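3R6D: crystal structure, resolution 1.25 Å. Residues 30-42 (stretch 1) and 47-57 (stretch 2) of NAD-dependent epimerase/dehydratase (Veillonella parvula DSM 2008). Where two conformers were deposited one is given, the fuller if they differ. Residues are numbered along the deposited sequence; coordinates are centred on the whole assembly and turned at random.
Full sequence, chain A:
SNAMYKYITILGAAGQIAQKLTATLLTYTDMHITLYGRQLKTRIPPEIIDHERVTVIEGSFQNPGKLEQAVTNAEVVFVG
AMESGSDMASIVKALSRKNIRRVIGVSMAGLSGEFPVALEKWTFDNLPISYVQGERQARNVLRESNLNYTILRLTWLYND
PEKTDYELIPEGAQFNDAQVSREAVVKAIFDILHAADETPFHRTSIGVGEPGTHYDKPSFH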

# COMPACT_ATOMS: atom_id res chain seq x y z
N ASP A 30 -4.22 0.25 19.11
CA ASP A 30 -4.46 1.58 19.69
C ASP A 30 -3.70 2.66 18.90
O ASP A 30 -3.38 3.71 19.44
CB ASP A 30 -4.13 1.63 21.20
CG ASP A 30 -4.83 2.77 21.93
OD1 ASP A 30 -6.02 3.05 21.70
OD2 ASP A 30 -4.17 3.38 22.81
N MSE A 31 -3.42 2.41 17.62
CA MSE A 31 -2.70 3.39 16.81
C MSE A 31 -3.49 4.67 16.61
O MSE A 31 -4.73 4.67 16.55
CB MSE A 31 -2.30 2.80 15.45
CG MSE A 31 -1.30 1.65 15.59
SE MSE A 31 -0.69 0.88 13.94
CE MSE A 31 0.10 2.26 13.44
N HIS A 32 -2.75 5.76 16.48
CA HIS A 32 -3.30 7.05 16.16
C HIS A 32 -3.04 7.31 14.68
O HIS A 32 -1.90 7.21 14.21
CB HIS A 32 -2.64 8.10 17.03
CG HIS A 32 -3.11 8.09 18.44
ND1 HIS A 32 -3.01 7.00 19.30
CD2 HIS A 32 -3.76 9.04 19.14
CE1 HIS A 32 -3.53 7.32 20.48
NE2 HIS A 32 -3.99 8.56 20.40
N ILE A 33 -4.10 7.65 13.96
CA ILE A 33 -4.09 7.63 12.51
C ILE A 33 -4.32 9.03 11.95
O ILE A 33 -5.30 9.70 12.30
CB ILE A 33 -5.17 6.67 11.96
CG1 ILE A 33 -5.01 5.27 12.56
CG2 ILE A 33 -5.15 6.63 10.45
CD1 ILE A 33 -6.12 4.27 12.26
N THR A 34 -3.46 9.44 11.02
CA THR A 34 -3.67 10.67 10.27
C THR A 34 -3.97 10.32 8.83
O THR A 34 -3.22 9.53 8.22
CB THR A 34 -2.43 11.56 10.37
OG1 THR A 34 -2.23 11.90 11.74
CG2 THR A 34 -2.55 12.81 9.56
N LEU A 35 -5.07 10.85 8.32
CA LEU A 35 -5.49 10.64 6.94
C LEU A 35 -5.26 11.92 6.14
O LEU A 35 -5.73 12.98 6.56
CB LEU A 35 -6.99 10.28 6.88
CG LEU A 35 -7.39 9.07 7.74
CD1 LEU A 35 -8.90 8.82 7.61
CD2 LEU A 35 -6.62 7.81 7.38
N TYR A 36 -4.51 11.84 5.02
CA TYR A 36 -4.22 13.01 4.19
C TYR A 36 -4.93 12.89 2.88
O TYR A 36 -4.85 11.84 2.22
CB TYR A 36 -2.73 13.05 3.92
CG TYR A 36 -2.27 14.27 3.14
CD1 TYR A 36 -2.31 15.54 3.74
CD2 TYR A 36 -1.81 14.18 1.83
CE1 TYR A 36 -1.86 16.68 3.05
CE2 TYR A 36 -1.38 15.33 1.13
CZ TYR A 36 -1.42 16.57 1.75
OH TYR A 36 -0.97 17.71 1.11
N GLY A 37 -5.61 13.96 2.45
CA GLY A 37 -6.24 13.91 1.12
C GLY A 37 -7.30 14.98 0.96
O GLY A 37 -7.37 15.94 1.74
N ARG A 38 -8.10 14.78 -0.09
CA ARG A 38 -9.06 15.78 -0.57
C ARG A 38 -10.46 15.32 -0.18
O ARG A 38 -10.84 14.18 -0.46
CB ARG A 38 -8.91 15.89 -2.08
CG ARG A 38 -9.91 16.85 -2.71
CD ARG A 38 -9.90 16.74 -4.23
NE ARG A 38 -10.47 15.46 -4.69
CZ ARG A 38 -9.79 14.45 -5.22
NH1 ARG A 38 -8.45 14.48 -5.35
NH2 ARG A 38 -10.46 13.37 -5.61
N GLN A 39 -11.25 16.21 0.44
CA GLN A 39 -12.66 15.90 0.78
C GLN A 39 -12.80 14.59 1.54
O GLN A 39 -13.78 13.88 1.37
CB GLN A 39 -13.60 15.92 -0.45
CG GLN A 39 -13.74 17.34 -1.00
CD GLN A 39 -14.36 18.27 0.04
OE1 GLN A 39 -15.39 17.93 0.66
NE2 GLN A 39 -13.78 19.45 0.20
N LEU A 40 -11.84 14.29 2.41
CA LEU A 40 -11.89 13.00 3.10
C LEU A 40 -13.07 12.93 4.05
O LEU A 40 -13.54 11.83 4.36
CB LEU A 40 -10.60 12.73 3.87
CG LEU A 40 -9.37 12.53 2.99
CD1 LEU A 40 -8.24 12.04 3.88
CD2 LEU A 40 -9.62 11.58 1.86
N LYS A 41 -13.58 14.06 4.55
CA LYS A 41 -14.68 13.97 5.50
C LYS A 41 -15.99 13.53 4.83
O LYS A 41 -16.94 13.15 5.54
CB LYS A 41 -14.88 15.28 6.27
CG LYS A 41 -13.65 15.71 7.08
CD LYS A 41 -13.92 17.05 7.78
CE LYS A 41 -12.77 17.49 8.65
NZ LYS A 41 -13.22 18.59 9.57
N THR A 42 -16.07 13.56 3.49
CA THR A 42 -17.21 12.99 2.81
C THR A 42 -16.88 11.67 2.12
O THR A 42 -17.77 10.85 1.95
CB THR A 42 -17.84 13.98 1.79
OG1 THR A 42 -16.97 14.09 0.66
CG2 THR A 42 -18.11 15.36 2.47
N GLU A 47 -17.99 6.21 10.59
CA GLU A 47 -17.44 5.34 11.65
C GLU A 47 -15.91 5.40 11.70
O GLU A 47 -15.26 4.99 12.68
CB GLU A 47 -17.95 3.88 11.54
CG GLU A 47 -17.43 3.08 10.39
CD GLU A 47 -18.22 3.26 9.13
OE1 GLU A 47 -19.05 4.24 9.04
OE2 GLU A 47 -18.01 2.44 8.23
N ILE A 48 -15.31 5.90 10.62
CA ILE A 48 -13.89 6.23 10.62
C ILE A 48 -13.66 7.71 10.99
O ILE A 48 -12.90 8.02 11.92
CB ILE A 48 -13.29 5.88 9.24
CG1 ILE A 48 -13.32 4.36 9.00
CG2 ILE A 48 -11.85 6.41 9.13
CD1 ILE A 48 -12.70 3.88 7.70
N ILE A 49 -14.28 8.62 10.23
CA ILE A 49 -14.00 10.04 10.36
C ILE A 49 -14.35 10.55 11.76
O ILE A 49 -13.68 11.46 12.28
CB ILE A 49 -14.69 10.85 9.20
CG1 ILE A 49 -14.07 10.47 7.83
CG2 ILE A 49 -14.73 12.38 9.49
CD1 ILE A 49 -12.62 10.86 7.63
N ASP A 50 -15.41 9.99 12.39
CA ASP A 50 -15.85 10.44 13.71
C ASP A 50 -15.01 9.83 14.83
O ASP A 50 -15.23 10.17 16.00
CB ASP A 50 -17.32 10.07 13.96
CG ASP A 50 -18.30 10.79 13.04
OD1 ASP A 50 -17.92 11.64 12.17
OD2 ASP A 50 -19.51 10.45 13.17
N HIS A 51 -14.06 8.95 14.53
CA HIS A 51 -13.34 8.24 15.60
C HIS A 51 -12.27 9.15 16.21
O HIS A 51 -11.55 9.85 15.49
CB HIS A 51 -12.67 6.98 15.02
CG HIS A 51 -12.19 6.02 16.06
ND1 HIS A 51 -11.14 6.30 16.92
CD2 HIS A 51 -12.67 4.81 16.43
CE1 HIS A 51 -10.98 5.28 17.75
NE2 HIS A 51 -11.89 4.36 17.46
N GLU A 52 -12.15 9.12 17.53
CA GLU A 52 -11.19 10.01 18.24
C GLU A 52 -9.71 9.80 17.84
O GLU A 52 -8.88 10.72 18.03
CB GLU A 52 -11.33 9.87 19.76
CG GLU A 52 -11.03 8.50 20.28
CD GLU A 52 -11.15 8.38 21.79
OE1 GLU A 52 -11.52 9.39 22.47
OE2 GLU A 52 -10.86 7.28 22.31
N ARG A 53 -9.38 8.61 17.34
CA ARG A 53 -7.99 8.35 16.96
C ARG A 53 -7.69 8.68 15.50
O ARG A 53 -6.60 8.38 15.01
CB ARG A 53 -7.58 6.92 17.33
CG ARG A 53 -7.20 6.80 18.81
CD ARG A 53 -6.69 5.41 19.16
NE ARG A 53 -7.73 4.37 19.15
CZ ARG A 53 -7.78 3.27 18.40
NH1 ARG A 53 -6.86 2.98 17.46
NH2 ARG A 53 -8.80 2.44 18.58
N VAL A 54 -8.61 9.34 14.80
CA VAL A 54 -8.45 9.72 13.41
C VAL A 54 -8.38 11.25 13.29
O VAL A 54 -9.25 11.95 13.81
CB VAL A 54 -9.61 9.19 12.54
CG1 VAL A 54 -9.52 9.68 11.11
CG2 VAL A 54 -9.62 7.65 12.58
N THR A 55 -7.35 11.73 12.60
CA THR A 55 -7.16 13.13 12.29
C THR A 55 -7.12 13.25 10.78
O THR A 55 -6.40 12.50 10.14
CB THR A 55 -5.83 13.62 12.88
OG1 THR A 55 -5.85 13.42 14.30
CG2 THR A 55 -5.60 15.09 12.57
N VAL A 56 -7.87 14.19 10.21
CA VAL A 56 -7.86 14.49 8.76
C VAL A 56 -7.05 15.75 8.49
O VAL A 56 -7.28 16.77 9.17
CB VAL A 56 -9.29 14.72 8.20
CG1 VAL A 56 -9.26 15.25 6.74
CG2 VAL A 56 -10.10 13.43 8.30
N ILE A 57 -6.17 15.70 7.49
CA ILE A 57 -5.44 16.87 7.02
C ILE A 57 -5.68 17.02 5.52
O ILE A 57 -5.46 16.08 4.75
CB ILE A 57 -3.93 16.78 7.33
CG1 ILE A 57 -3.73 16.69 8.86
CG2 ILE A 57 -3.17 17.96 6.67
CD1 ILE A 57 -2.32 16.49 9.31
O HOH W 1 -5.02 10.96 15.06

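Two parallel strands, 33-37 and 54-57, lie side by side, and the contact buries 832 Å² in all, with Arg53, Ile57 and Leu35 covering the most. The backbone ladder alternates: Ile33 N donates to Arg53 O (2.8 Å), Thr55 N to Ile33 O (2.9 Å), Leu35 N to Thr55 O (2.8 Å), Ile57 N to Leu35 O (2.9 Å) and Gly37 N to Ile57 O (3.1 Å). Gly37 ends the strand at backbone angles that call for glycine. Arg53 clamps the start of the ladder. Arg53 NH1 donates to Met31 O (2.9 Å) near the guanidinium plane, while Asp30 OD1 sits over one guanidinium face, 3.3 Å from its NE, a salt bridge of charge alone. The arginine's aliphatic part packs on an aromatic face, with Arg53 CG 4.0 Å from the centroid of the His32 ring. Leu35, buried, shares its sheet face with Val54 and Val56; its CD1 meets Val54 CG1 (3.7 Å), Ile48 CG2 (4.1 Å) and Ile49 CD1 (4.2 Å), so one branched apolar side chain joins strand to helix. Leu40 CB adds Val56 CG1 at 4.0 Å. On the other face, Ile57 spans two neighbours: its CD1 reaches Thr34 CG2 (3.7 Å) and its CG2 touches Tyr36 CD1 (3.9 Å). Water 1 donates to Ile33 O (3.0 Å) and hydrogen-bonds Thr55 OG1 (2.7 Å).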